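PDB 2YK0: erythrocyte membrane protein 1 from Plasmodium falciparum, which probably binds host-cell surface receptors and is linked to rosetting, this chain being its N-terminal NTS-DBL1-alpha and CIDR-gamma region. Local coordinates for residues A[509-514]-A[633-638]; A[513-518]-A[626-631]; A[556-561]-A[573-578]; A[645-650]-A[692-697]. The protein carries 8 engineered substitutions. One frame throughout, in Å; residues are numbered along the deposited sequence.

Contact 1 (A[509-514]-A[633-638])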
loop_
_atom_site.group_PDB
_atom_site.type_symbol
_atom_site.label_atom_id
_atom_site.label_comp_id
_atom_site.label_asym_id
_atom_site.label_seq_id
_atom_site.Cartn_x
_atom_site.Cartn_y
_atom_site.Cartn_z
ATOM N N SER A 509 11.350 -5.644 44.305
ATOM C CA SER A 509 11.096 -4.213 44.149
ATOM C C SER A 509 10.789 -3.940 42.703
ATOM O O SER A 509 11.247 -4.715 41.861
ATOM C CB SER A 509 12.315 -3.390 44.569
ATOM O OG SER A 509 13.377 -3.395 43.624
ATOM N N PRO A 510 10.074 -2.840 42.354
ATOM C CA PRO A 510 9.845 -2.559 40.934
ATOM C C PRO A 510 11.034 -1.842 40.293
ATOM O O PRO A 510 11.865 -1.242 40.973
ATOM C CB PRO A 510 8.589 -1.675 40.948
ATOM C CG PRO A 510 8.279 -1.403 42.379
ATOM C CD PRO A 510 9.443 -1.802 43.194
ATOM N N THR A 511 11.121 -1.932 38.966
ATOM C CA THR A 511 12.115 -1.187 38.195
ATOM C C THR A 511 11.463 -0.400 37.093
ATOM O O THR A 511 10.857 -0.969 36.173
ATOM C CB THR A 511 13.428 -1.921 37.888
ATOM O OG1 THR A 511 14.073 -1.360 36.744
ATOM C CG2 THR A 511 13.224 -3.303 37.630
ATOM N N THR A 512 11.578 0.934 37.224
ATOM C CA THR A 512 11.044 1.906 36.287
ATOM C C THR A 512 12.106 2.445 35.307
ATOM O O THR A 512 13.245 2.710 35.703
ATOM C CB THR A 512 10.141 2.903 37.009
ATOM O OG1 THR A 512 9.057 3.240 36.155
ATOM C CG2 THR A 512 10.865 4.135 37.480
ATOM N N PHE A 513 11.727 2.485 34.011
ATOM C CA PHE A 513 12.524 2.951 32.876
ATOM C C PHE A 513 11.639 3.360 31.715
ATOM O O PHE A 513 10.539 2.846 31.555
ATOM C CB PHE A 513 13.557 1.907 32.426
ATOM C CG PHE A 513 13.002 0.527 32.150
ATOM C CD1 PHE A 513 12.469 0.209 30.906
ATOM C CD2 PHE A 513 13.005 -0.450 33.138
ATOM C CE1 PHE A 513 11.918 -1.045 30.664
ATOM C CE2 PHE A 513 12.449 -1.710 32.894
ATOM C CZ PHE A 513 11.919 -2.000 31.655
ATOM N N ASP A 514 12.131 4.290 30.910
ATOM C CA ASP A 514 11.455 4.832 29.739
ATOM C C ASP A 514 12.103 4.277 28.462
ATOM O O ASP A 514 13.320 4.087 28.410
ATOM C CB ASP A 514 11.481 6.369 29.787
ATOM C CG ASP A 514 12.808 7.021 29.399
ATOM O OD1 ASP A 514 13.827 6.785 30.096
ATOM O OD2 ASP A 514 12.827 7.766 28.406
ATOM N N LYS A 633 18.557 -4.765 31.859
ATOM C CA LYS A 633 19.447 -5.786 32.452
ATOM C C LYS A 633 19.257 -5.705 33.976
ATOM O O LYS A 633 19.141 -6.728 34.636
ATOM C CB LYS A 633 20.919 -5.519 32.113
ATOM C CG LYS A 633 21.288 -5.691 30.658
ATOM C CD LYS A 633 22.501 -4.842 30.332
ATOM C CE LYS A 633 23.794 -5.618 30.293
ATOM N NZ LYS A 633 24.914 -4.785 29.778
ATOM N N LYS A 634 19.164 -4.482 34.518
ATOM C CA LYS A 634 18.879 -4.243 35.927
ATOM C C LYS A 634 17.607 -5.058 36.319
ATOM O O LYS A 634 17.636 -5.732 37.353
ATOM C CB LYS A 634 18.706 -2.733 36.179
ATOM C CG LYS A 634 18.792 -2.257 37.625
ATOM C CD LYS A 634 18.906 -0.695 37.731
ATOM C CE LYS A 634 20.343 -0.191 37.774
ATOM N NZ LYS A 634 20.445 1.255 38.101
ATOM N N HIS A 635 16.544 -5.078 35.454
ATOM C CA HIS A 635 15.358 -5.892 35.744
ATOM C C HIS A 635 15.581 -7.376 35.482
ATOM O O HIS A 635 15.065 -8.218 36.231
ATOM C CB HIS A 635 14.095 -5.424 35.029
ATOM C CG HIS A 635 12.855 -5.953 35.693
ATOM N ND1 HIS A 635 12.089 -6.945 35.112
ATOM C CD2 HIS A 635 12.353 -5.692 36.925
ATOM C CE1 HIS A 635 11.111 -7.196 35.976
ATOM N NE2 HIS A 635 11.220 -6.447 37.071
ATOM N N PHE A 636 16.319 -7.714 34.407
ATOM C CA PHE A 636 16.582 -9.114 34.091
ATOM C C PHE A 636 17.226 -9.805 35.281
ATOM O O PHE A 636 16.783 -10.883 35.671
ATOM C CB PHE A 636 17.484 -9.250 32.849
ATOM C CG PHE A 636 17.697 -10.686 32.411
ATOM C CD1 PHE A 636 18.740 -11.445 32.938
ATOM C CD2 PHE A 636 16.829 -11.291 31.514
ATOM C CE1 PHE A 636 18.901 -12.783 32.582
ATOM C CE2 PHE A 636 17.003 -12.622 31.149
ATOM C CZ PHE A 636 18.044 -13.355 31.675
ATOM N N ASN A 637 18.246 -9.159 35.869
ATOM C CA ASN A 637 19.035 -9.664 36.986
ATOM C C ASN A 637 18.345 -9.752 38.334
ATOM O O ASN A 637 18.897 -10.366 39.240
ATOM C CB ASN A 637 20.441 -9.036 37.011
ATOM C CG ASN A 637 21.186 -9.268 35.704
ATOM O OD1 ASN A 637 21.134 -10.343 35.099
ATOM N ND2 ASN A 637 21.835 -8.254 35.185
ATOM N N LYS A 638 17.098 -9.256 38.440
ATOM C CA LYS A 638 16.281 -9.357 39.663
ATOM C C LYS A 638 15.749 -10.787 39.839
ATOM O O LYS A 638 15.228 -11.128 40.904
ATOM C CB LYS A 638 15.108 -8.368 39.632
ATOM C CG LYS A 638 15.533 -6.928 39.825
ATOM C CD LYS A 638 14.353 -6.027 40.000
ATOM C CE LYS A 638 14.785 -4.706 40.559
ATOM N NZ LYS A 638 13.628 -3.811 40.807
#
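Lys-638 reaches Ser-509 on a fully stretched side chain. Its CG lies beside the backbone N (chi1 -72°), and from there CD, CE and NZ run straight out to the loop that leads into strand 511-518. Ser-509 turns OG back between its own N and carbonyl carbon (chi1 76°), which brings OG and the carbonyl oxygen to the same ammonium group. The result is a two-pronged grip. Lys-638 NZ gives hydrogen bonds to Ser-509 O at 2.8 Å and to Ser-509 OG at 2.9 Å. The lysine does not meet the carbonyl oxygen head-on. It stands well above the carbonyl plane, with a C=O...N angle of 112°. Ser-509 OG is also bonded to Asp-507 OD1, which makes a long, weak ion pair with the same lysine.

Strand 511-518 belongs to the CIDR-gamma part of the chain and is outermost in a four-stranded antiparallel sheet. The contact ties the approach to this strand to the C-terminal region of helix 611-636. Thr-511 is the apolar part of the join. Its CG2 lies alongside the lysine chain, 3.6 Å from Lys-638 CE and 3.8 Å from Lys-638 CD, the two side chains running past each other in opposite directions. The same methyl points at the edge of the His-635 imidazole, but the modelled separation there is too short for two carbons and its detail is doubtful. The histidine ring also meets Phe-575 edge to face and touches Cys-549 of the neighbouring strand.

Contact 2 (A[513-518]-A[626-631])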
loop_
_atom_site.group_PDB
_atom_site.type_symbol
_atom_site.label_atom_id
_atom_site.label_comp_id
_atom_site.label_asym_id
_atom_site.label_seq_id
_atom_site.Cartn_x
_atom_site.Cartn_y
_atom_site.Cartn_z
ATOM N N PHE A 513 11.727 2.485 34.011
ATOM C CA PHE A 513 12.524 2.951 32.876
ATOM C C PHE A 513 11.639 3.360 31.715
ATOM O O PHE A 513 10.539 2.846 31.555
ATOM C CB PHE A 513 13.557 1.907 32.426
ATOM C CG PHE A 513 13.002 0.527 32.150
ATOM C CD1 PHE A 513 12.469 0.209 30.906
ATOM C CD2 PHE A 513 13.005 -0.450 33.138
ATOM C CE1 PHE A 513 11.918 -1.045 30.664
ATOM C CE2 PHE A 513 12.449 -1.710 32.894
ATOM C CZ PHE A 513 11.919 -2.000 31.655
ATOM N N ASP A 514 12.131 4.290 30.910
ATOM C CA ASP A 514 11.455 4.832 29.739
ATOM C C ASP A 514 12.103 4.277 28.462
ATOM O O ASP A 514 13.320 4.087 28.410
ATOM C CB ASP A 514 11.481 6.369 29.787
ATOM C CG ASP A 514 12.808 7.021 29.399
ATOM O OD1 ASP A 514 13.827 6.785 30.096
ATOM O OD2 ASP A 514 12.827 7.766 28.406
ATOM N N VAL A 515 11.299 3.951 27.461
ATOM C CA VAL A 515 11.833 3.372 26.233
ATOM C C VAL A 515 11.380 4.140 25.038
ATOM O O VAL A 515 10.224 4.562 24.959
ATOM C CB VAL A 515 11.695 1.825 26.041
ATOM C CG1 VAL A 515 12.522 1.044 27.049
ATOM C CG2 VAL A 515 10.243 1.370 26.063
ATOM N N ASP A 516 12.311 4.307 24.098
ATOM C CA ASP A 516 12.117 5.042 22.868
ATOM C C ASP A 516 11.760 4.130 21.693
ATOM O O ASP A 516 12.610 3.731 20.875
ATOM C CB ASP A 516 13.318 5.962 22.613
ATOM C CG ASP A 516 13.002 7.440 22.743
ATOM O OD1 ASP A 516 12.020 7.787 23.484
ATOM O OD2 ASP A 516 13.715 8.258 22.085
ATOM N N MET A 517 10.471 3.789 21.644
ATOM C CA MET A 517 9.912 2.943 20.617
ATOM C C MET A 517 9.681 3.680 19.303
ATOM O O MET A 517 9.351 4.867 19.309
ATOM C CB MET A 517 8.656 2.237 21.124
ATOM C CG MET A 517 8.680 0.746 20.816
ATOM S SD MET A 517 9.433 -0.324 22.076
ATOM C CE MET A 517 11.116 0.350 22.224
ATOM N N ILE A 518 9.895 2.992 18.178
ATOM C CA ILE A 518 9.709 3.601 16.863
ATOM C C ILE A 518 8.211 3.599 16.506
ATOM O O ILE A 518 7.594 2.536 16.409
ATOM C CB ILE A 518 10.627 2.987 15.748
ATOM C CG1 ILE A 518 12.112 3.145 16.089
ATOM C CG2 ILE A 518 10.352 3.643 14.401
ATOM C CD1 ILE A 518 12.956 2.021 15.607
ATOM N N GLU A 626 21.773 2.738 25.211
ATOM C CA GLU A 626 22.791 2.259 26.139
ATOM C C GLU A 626 22.259 2.458 27.555
ATOM O O GLU A 626 22.321 1.546 28.367
ATOM C CB GLU A 626 24.116 3.000 25.907
ATOM C CG GLU A 626 25.296 2.375 26.616
ATOM C CD GLU A 626 26.641 2.911 26.178
ATOM O OE1 GLU A 626 26.775 3.301 24.993
ATOM O OE2 GLU A 626 27.570 2.917 27.017
ATOM N N LYS A 627 21.656 3.624 27.806
ATOM C CA LYS A 627 21.025 3.969 29.072
ATOM C C LYS A 627 19.771 3.074 29.287
ATOM O O LYS A 627 19.526 2.592 30.401
ATOM C CB LYS A 627 20.635 5.456 29.062
ATOM C CG LYS A 627 21.784 6.437 29.316
ATOM C CD LYS A 627 21.233 7.772 29.927
ATOM C CE LYS A 627 21.897 9.063 29.456
ATOM N NZ LYS A 627 21.366 9.535 28.135
ATOM N N GLU A 628 19.019 2.828 28.196
ATOM C CA GLU A 628 17.789 2.034 28.193
ATOM C C GLU A 628 18.011 0.598 28.617
ATOM O O GLU A 628 17.310 0.074 29.493
ATOM C CB GLU A 628 17.103 2.096 26.816
ATOM C CG GLU A 628 16.225 3.318 26.687
ATOM C CD GLU A 628 15.320 3.393 25.482
ATOM O OE1 GLU A 628 15.138 2.367 24.784
ATOM O OE2 GLU A 628 14.751 4.487 25.265
ATOM N N TRP A 629 19.007 -0.021 28.005
ATOM C CA TRP A 629 19.336 -1.395 28.249
ATOM C C TRP A 629 19.904 -1.655 29.627
ATOM O O TRP A 629 19.622 -2.706 30.194
ATOM C CB TRP A 629 20.245 -1.891 27.149
ATOM C CG TRP A 629 20.203 -3.373 26.977
ATOM C CD1 TRP A 629 19.101 -4.168 26.812
ATOM C CD2 TRP A 629 21.327 -4.212 26.822
ATOM N NE1 TRP A 629 19.480 -5.477 26.655
ATOM C CE2 TRP A 629 20.846 -5.533 26.646
ATOM C CE3 TRP A 629 22.706 -3.975 26.803
ATOM C CZ2 TRP A 629 21.703 -6.617 26.496
ATOM C CZ3 TRP A 629 23.550 -5.047 26.661
ATOM C CH2 TRP A 629 23.052 -6.344 26.470
ATOM N N GLY A 630 20.652 -0.694 30.168
ATOM C CA GLY A 630 21.208 -0.773 31.512
ATOM C C GLY A 630 20.126 -1.107 32.520
ATOM O O GLY A 630 20.280 -2.018 33.339
ATOM N N GLN A 631 18.996 -0.419 32.389
ATOM C CA GLN A 631 17.790 -0.570 33.184
ATOM C C GLN A 631 17.099 -1.890 32.911
ATOM O O GLN A 631 16.579 -2.503 33.849
ATOM C CB GLN A 631 16.822 0.576 32.887
ATOM C CG GLN A 631 17.193 1.940 33.491
ATOM C CD GLN A 631 17.412 1.931 34.987
ATOM O OE1 GLN A 631 16.464 1.931 35.816
ATOM N NE2 GLN A 631 18.681 1.925 35.353
#
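Phe-513 and Gln-631 meet through their aliphatic parts. Phe-513 CB lies 3.6 Å from Gln-631 CB, and the two side chains pass in opposite directions. The phenyl ring runs on past the glutamine to Leu-578 of helix 575-601. At Asp-514 the backbone does the touching: its O packs 3.5 Å from Glu-628 CG. Asp-514 OD2 is held by Lys-624 and Asn-544. Val-515 comes next, and its CG1 sits 3.7 Å from Glu-628 OE1, the two side chains crossing at about a right angle.

Asp-516 supplies the polar link. Its N gives a hydrogen bond to Glu-628 OE2 at 2.7 Å, bent to 132° at the hydrogen. The N meets the syn side of OE2, 26° out of the carboxylate plane. An extended glutamate thus bridges from helix 611-636, in a DBL-related family region, to the backbone of an edge strand in the CIDR-gamma part. The strand and helix axes approach to 8.4 Å and run at 135° to each other.

Glu-628 has further partners: Lys-624 at OE2, and Lys-625 and Trp-582 NE1 at OE1. Asp-514 OD2 is 4.9 Å from Glu-628 OE2, and both oxygens form salt bridges with Lys-624. The lysines probably offset the like charges and favour an ionised Glu-628.

Contact 3 (A[556-561]-A[573-578])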
loop_
_atom_site.group_PDB
_atom_site.type_symbol
_atom_site.label_atom_id
_atom_site.label_comp_id
_atom_site.label_asym_id
_atom_site.label_seq_id
_atom_site.Cartn_x
_atom_site.Cartn_y
_atom_site.Cartn_z
ATOM N N ASP A 556 6.626 -11.588 36.137
ATOM C CA ASP A 556 7.051 -10.192 36.132
ATOM C C ASP A 556 6.390 -9.426 35.037
ATOM O O ASP A 556 6.714 -9.559 33.855
ATOM C CB ASP A 556 8.562 -9.940 36.252
ATOM C CG ASP A 556 9.447 -10.423 35.132
ATOM O OD1 ASP A 556 8.989 -11.270 34.334
ATOM O OD2 ASP A 556 10.628 -10.016 35.095
ATOM N N VAL A 557 5.395 -8.655 35.464
ATOM C CA VAL A 557 4.525 -7.827 34.655
ATOM C C VAL A 557 5.112 -6.427 34.506
ATOM O O VAL A 557 5.777 -5.917 35.408
ATOM C CB VAL A 557 3.117 -7.825 35.313
ATOM C CG1 VAL A 557 2.095 -7.023 34.497
ATOM C CG2 VAL A 557 2.631 -9.257 35.549
ATOM N N CYS A 558 4.891 -5.827 33.354
ATOM C CA CYS A 558 5.315 -4.470 33.111
ATOM C C CYS A 558 4.095 -3.630 32.783
ATOM O O CYS A 558 3.252 -4.047 31.982
ATOM C CB CYS A 558 6.378 -4.410 32.025
ATOM S SG CYS A 558 7.899 -5.270 32.472
ATOM N N LYS A 559 3.941 -2.503 33.496
ATOM C CA LYS A 559 2.814 -1.597 33.304
ATOM C C LYS A 559 3.302 -0.384 32.565
ATOM O O LYS A 559 4.405 0.117 32.825
ATOM C CB LYS A 559 2.172 -1.188 34.647
ATOM C CG LYS A 559 0.988 -0.216 34.521
ATOM C CD LYS A 559 0.556 0.406 35.869
ATOM C CE LYS A 559 1.468 1.492 36.444
ATOM N NZ LYS A 559 1.269 2.837 35.820
ATOM N N LEU A 560 2.481 0.064 31.612
ATOM C CA LEU A 560 2.755 1.253 30.830
ATOM C C LEU A 560 2.141 2.416 31.585
ATOM O O LEU A 560 0.907 2.524 31.693
ATOM C CB LEU A 560 2.202 1.133 29.396
ATOM C CG LEU A 560 2.709 2.154 28.377
ATOM C CD1 LEU A 560 4.219 2.278 28.396
ATOM C CD2 LEU A 560 2.259 1.784 27.005
ATOM N N ASN A 561 3.017 3.234 32.188
ATOM C CA ASN A 561 2.628 4.380 32.991
ATOM C C ASN A 561 1.827 5.395 32.188
ATOM O O ASN A 561 0.680 5.687 32.549
ATOM C CB ASN A 561 3.857 5.000 33.621
ATOM C CG ASN A 561 4.566 4.051 34.538
ATOM O OD1 ASN A 561 3.951 3.380 35.381
ATOM N ND2 ASN A 561 5.880 4.011 34.424
ATOM N N ILE A 573 2.051 -5.930 29.979
ATOM C CA ILE A 573 2.797 -6.942 29.225
ATOM C C ILE A 573 3.718 -7.723 30.188
ATOM O O ILE A 573 3.858 -7.318 31.337
ATOM C CB ILE A 573 3.545 -6.359 27.985
ATOM C CG1 ILE A 573 4.803 -5.540 28.361
ATOM C CG2 ILE A 573 2.597 -5.629 27.030
ATOM C CD1 ILE A 573 5.646 -5.122 27.201
ATOM N N THR A 574 4.323 -8.830 29.752
ATOM C CA THR A 574 5.252 -9.570 30.624
ATOM C C THR A 574 6.640 -8.979 30.392
ATOM O O THR A 574 6.844 -8.300 29.386
ATOM C CB THR A 574 5.250 -11.089 30.314
ATOM O OG1 THR A 574 6.005 -11.340 29.121
ATOM C CG2 THR A 574 3.830 -11.707 30.234
ATOM N N PHE A 575 7.607 -9.239 31.269
ATOM C CA PHE A 575 8.928 -8.693 30.977
ATOM C C PHE A 575 9.517 -9.324 29.696
ATOM O O PHE A 575 10.118 -8.608 28.891
ATOM C CB PHE A 575 9.881 -8.735 32.180
ATOM C CG PHE A 575 11.267 -8.201 31.897
ATOM C CD1 PHE A 575 11.459 -6.881 31.506
ATOM C CD2 PHE A 575 12.384 -9.006 32.050
ATOM C CE1 PHE A 575 12.746 -6.395 31.228
ATOM C CE2 PHE A 575 13.664 -8.519 31.775
ATOM C CZ PHE A 575 13.836 -7.223 31.354
ATOM N N LYS A 576 9.240 -10.642 29.469
ATOM C CA LYS A 576 9.693 -11.413 28.300
ATOM C C LYS A 576 9.187 -10.766 27.011
ATOM O O LYS A 576 9.948 -10.628 26.051
ATOM C CB LYS A 576 9.256 -12.892 28.417
ATOM C CG LYS A 576 9.703 -13.798 27.253
ATOM C CD LYS A 576 8.525 -14.360 26.435
ATOM C CE LYS A 576 8.511 -15.867 26.319
ATOM N NZ LYS A 576 9.516 -16.394 25.362
ATOM N N VAL A 577 7.913 -10.334 27.011
ATOM C CA VAL A 577 7.277 -9.664 25.870
ATOM C C VAL A 577 8.003 -8.333 25.595
ATOM O O VAL A 577 8.262 -7.998 24.434
ATOM C CB VAL A 577 5.747 -9.481 26.122
ATOM C CG1 VAL A 577 5.102 -8.566 25.086
ATOM C CG2 VAL A 577 5.037 -10.830 26.152
ATOM N N LEU A 578 8.348 -7.612 26.676
ATOM C CA LEU A 578 9.001 -6.310 26.615
ATOM C C LEU A 578 10.410 -6.401 26.073
ATOM O O LEU A 578 10.791 -5.606 25.216
ATOM C CB LEU A 578 8.982 -5.622 28.000
ATOM C CG LEU A 578 9.623 -4.239 28.112
ATOM C CD1 LEU A 578 8.960 -3.239 27.187
ATOM C CD2 LEU A 578 9.550 -3.741 29.502
#
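Cys-558 SG packs against Leu-578 CD2 at 3.7 Å, in the apolar centre where a hairpin strand faces the first turn of helix 575-601. The sulfur also lies at the edge of the Phe-575 ring, 5.3 Å from its centroid, in a sulfur-aromatic contact. Behind it, Cys-558 CB meets Ile-573 CG1 at 4.1 Å. Cys-558 is joined to Cys-549 by a disulfide, which ties this strand to strand 542-552.

Around this centre comes the backbone. Cys-558 and Ile-573 form an antiparallel hydrogen-bonded pair, with Cys-558 N to Ile-573 O at 2.7 Å and Ile-573 N to Cys-558 O at 3.0 Å. Val-557 and Thr-574 make the next, non-hydrogen-bonded pair. One residue on, the second strand has become helix, yet Phe-575 N still bonds to Asp-556 O at 2.8 Å, nearly in line with the carbonyl.

The polar edge lies at this junction. With chi1 at 65°, Asp-556 brings its carboxylate against Phe-575 CB, obliquely to the ring. Thr-574 is the N-cap: its OG1 accepts from Val-577 N at 3.0 Å and is also hydrogen-bonded to His-364 O. At the change from strand to helix, Phe-575 N is thus satisfied by the hairpin and Val-577 N by the cap, while the disulfide sulfur stays in apolar surroundings.

Contact 4 (A[645-650]-A[692-697])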
loop_
_atom_site.group_PDB
_atom_site.type_symbol
_atom_site.label_atom_id
_atom_site.label_comp_id
_atom_site.label_asym_id
_atom_site.label_seq_id
_atom_site.Cartn_x
_atom_site.Cartn_y
_atom_site.Cartn_z
ATOM N N TYR A 645 21.988 -19.341 31.757
ATOM C CA TYR A 645 20.698 -18.842 31.302
ATOM C C TYR A 645 20.639 -17.403 31.829
ATOM O O TYR A 645 19.848 -17.037 32.712
ATOM C CB TYR A 645 19.549 -19.724 31.803
ATOM C CG TYR A 645 19.552 -21.116 31.206
ATOM C CD1 TYR A 645 20.253 -22.156 31.812
ATOM C CD2 TYR A 645 18.854 -21.396 30.039
ATOM C CE1 TYR A 645 20.291 -23.429 31.246
ATOM C CE2 TYR A 645 18.842 -22.679 29.493
ATOM C CZ TYR A 645 19.547 -23.699 30.109
ATOM O OH TYR A 645 19.523 -24.977 29.589
ATOM N N ASP A 646 21.594 -16.614 31.300
ATOM C CA ASP A 646 21.859 -15.217 31.571
ATOM C C ASP A 646 21.409 -14.376 30.353
ATOM O O ASP A 646 21.045 -14.939 29.307
ATOM C CB ASP A 646 23.356 -15.036 31.873
ATOM C CG ASP A 646 24.321 -15.354 30.738
ATOM O OD1 ASP A 646 23.913 -16.052 29.784
ATOM O OD2 ASP A 646 25.498 -14.946 30.830
ATOM N N ILE A 647 21.421 -13.037 30.487
ATOM C CA ILE A 647 20.968 -12.170 29.410
ATOM C C ILE A 647 21.807 -12.261 28.130
ATOM O O ILE A 647 21.233 -12.203 27.052
ATOM C CB ILE A 647 20.569 -10.750 29.890
ATOM C CG1 ILE A 647 19.719 -9.998 28.843
ATOM C CG2 ILE A 647 21.763 -9.940 30.418
ATOM C CD1 ILE A 647 18.795 -8.979 29.382
ATOM N N ALA A 648 23.124 -12.511 28.235
ATOM C CA ALA A 648 23.972 -12.652 27.053
ATOM C C ALA A 648 23.468 -13.798 26.134
ATOM O O ALA A 648 23.431 -13.651 24.895
ATOM C CB ALA A 648 25.404 -12.890 27.479
ATOM N N PHE A 649 23.017 -14.906 26.774
ATOM C CA PHE A 649 22.443 -16.095 26.136
ATOM C C PHE A 649 21.011 -15.821 25.627
ATOM O O PHE A 649 20.639 -16.354 24.569
ATOM C CB PHE A 649 22.491 -17.305 27.096
ATOM C CG PHE A 649 21.901 -18.617 26.608
ATOM C CD1 PHE A 649 22.467 -19.302 25.539
ATOM C CD2 PHE A 649 20.808 -19.194 27.255
ATOM C CE1 PHE A 649 21.920 -20.504 25.096
ATOM C CE2 PHE A 649 20.271 -20.405 26.816
ATOM C CZ PHE A 649 20.822 -21.044 25.737
ATOM N N LYS A 650 20.222 -14.972 26.356
ATOM C CA LYS A 650 18.856 -14.622 25.934
ATOM C C LYS A 650 18.902 -13.839 24.645
ATOM O O LYS A 650 18.045 -14.009 23.779
ATOM C CB LYS A 650 18.091 -13.839 27.032
ATOM C CG LYS A 650 16.662 -13.383 26.664
ATOM C CD LYS A 650 15.731 -14.529 26.242
ATOM C CE LYS A 650 14.623 -14.056 25.338
ATOM N NZ LYS A 650 14.269 -15.092 24.327
ATOM N N ASN A 692 35.349 -13.723 38.740
ATOM C CA ASN A 692 35.441 -13.755 37.280
ATOM C C ASN A 692 34.612 -12.631 36.646
ATOM O O ASN A 692 33.673 -12.116 37.265
ATOM C CB ASN A 692 35.040 -15.139 36.720
ATOM C CG ASN A 692 35.677 -16.348 37.391
ATOM O OD1 ASN A 692 35.047 -17.400 37.535
ATOM N ND2 ASN A 692 36.939 -16.247 37.804
ATOM N N LYS A 693 34.986 -12.234 35.423
ATOM C CA LYS A 693 34.314 -11.170 34.691
ATOM C C LYS A 693 33.273 -11.761 33.730
ATOM O O LYS A 693 33.614 -12.635 32.923
ATOM C CB LYS A 693 35.354 -10.319 33.939
ATOM N N LYS A 694 32.003 -11.298 33.824
ATOM C CA LYS A 694 30.921 -11.765 32.946
ATOM C C LYS A 694 31.142 -11.318 31.503
ATOM O O LYS A 694 31.786 -10.297 31.260
ATOM C CB LYS A 694 29.546 -11.290 33.438
ATOM C CG LYS A 694 28.444 -12.319 33.207
ATOM C CD LYS A 694 27.121 -11.674 32.786
ATOM C CE LYS A 694 26.772 -11.963 31.342
ATOM N NZ LYS A 694 25.393 -11.531 30.986
ATOM N N LYS A 695 30.598 -12.089 30.556
ATOM C CA LYS A 695 30.696 -11.858 29.116
ATOM C C LYS A 695 29.724 -10.777 28.605
ATOM O O LYS A 695 28.556 -10.723 29.012
ATOM C CB LYS A 695 30.491 -13.189 28.365
ATOM C CG LYS A 695 31.078 -13.242 26.950
ATOM C CD LYS A 695 31.498 -14.658 26.530
ATOM C CE LYS A 695 30.369 -15.600 26.189
ATOM N NZ LYS A 695 30.841 -17.001 26.017
ATOM N N LYS A 696 30.233 -9.919 27.704
ATOM C CA LYS A 696 29.492 -8.841 27.050
ATOM C C LYS A 696 28.422 -9.425 26.128
ATOM O O LYS A 696 28.697 -10.369 25.377
ATOM C CB LYS A 696 30.443 -7.955 26.227
ATOM C CG LYS A 696 31.164 -6.876 27.026
ATOM C CD LYS A 696 32.592 -6.633 26.530
ATOM C CE LYS A 696 32.692 -5.554 25.475
ATOM N NZ LYS A 696 34.086 -5.382 24.987
ATOM N N ASP A 697 27.204 -8.864 26.195
ATOM C CA ASP A 697 26.064 -9.263 25.370
ATOM C C ASP A 697 26.207 -8.674 23.972
ATOM O O ASP A 697 26.981 -7.726 23.780
ATOM C CB ASP A 697 24.745 -8.741 25.949
ATOM C CG ASP A 697 24.581 -8.803 27.445
ATOM O OD1 ASP A 697 25.288 -8.048 28.151
ATOM O OD2 ASP A 697 23.622 -9.447 27.899
#
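The N-terminus of helix 647-657 meets the loop before helix 698-716, with Asp-646 and Ala-648 facing Lys-694 and Asp-697. Asp-646 OD2 and Lys-694 NZ form a salt bridge, 3.4 Å apart. The two side chains come from opposite directions. The lysine bends at chi2 and chi3, and this carries its ammonium group back over the helix end. There NZ lies 3.8 Å from Ala-648 CB and 4.0 Å from Ile-647 CG2.

Asp-646 is the N-cap of helix 647-657. A chi1 of 64° turns its OD1 toward the first turn. OD1 accepts a weak bond from Phe-649 N at 3.3 Å. The two oxygens thus divide the work, OD1 serving the helix and OD2 the lysine. Asp-697 is likewise an N-cap, of helix 698-716, but its side chain makes no capping bond there. Instead it turns to the neighbouring helix end. Asp-697 OD2 packs against Ile-647 CG2 and beside Ala-648, 3.9 Å from the methyl CB. The oxygen also comes within 3.1 Å of Ala-648 N, though the angle is too poor for a hydrogen bond.

Asp-697 OD1 makes a long, weak ion pair with Lys-633 of helix 611-636. Ile-647 touches the same helix at Ile-632 and Phe-636. Lys-695 sends its amino group away to a salt bridge with Glu-676.

How the contacts relate
Contacts 1 and 2 join the same pair of elements, strand 511-518 and helix 611-636, with centres about 11 Å apart; they share Phe-513 and Asp-514. Contact 3 joins the two strands at the other end of the sheet from 511-518, its centre about 11 Å from that of contact 1 and 14 Å from that of contact 2. Phe-513 CZ touches Leu-578 CD2 at 3.6 Å, and His-635 packs against Asp-556. Contact 4 is further along the chain, about 17 Å from contact 1 between centres. Phe-636 packs on Ile-647, and Trp-629 on Asp-697, so helix 611-636 joins contact 4 to contacts 1 and 2. The Asp-516 side chain is about 10 Å from the magnesium ion bound by Glu-534 and Ser-535, too far to be a ligand.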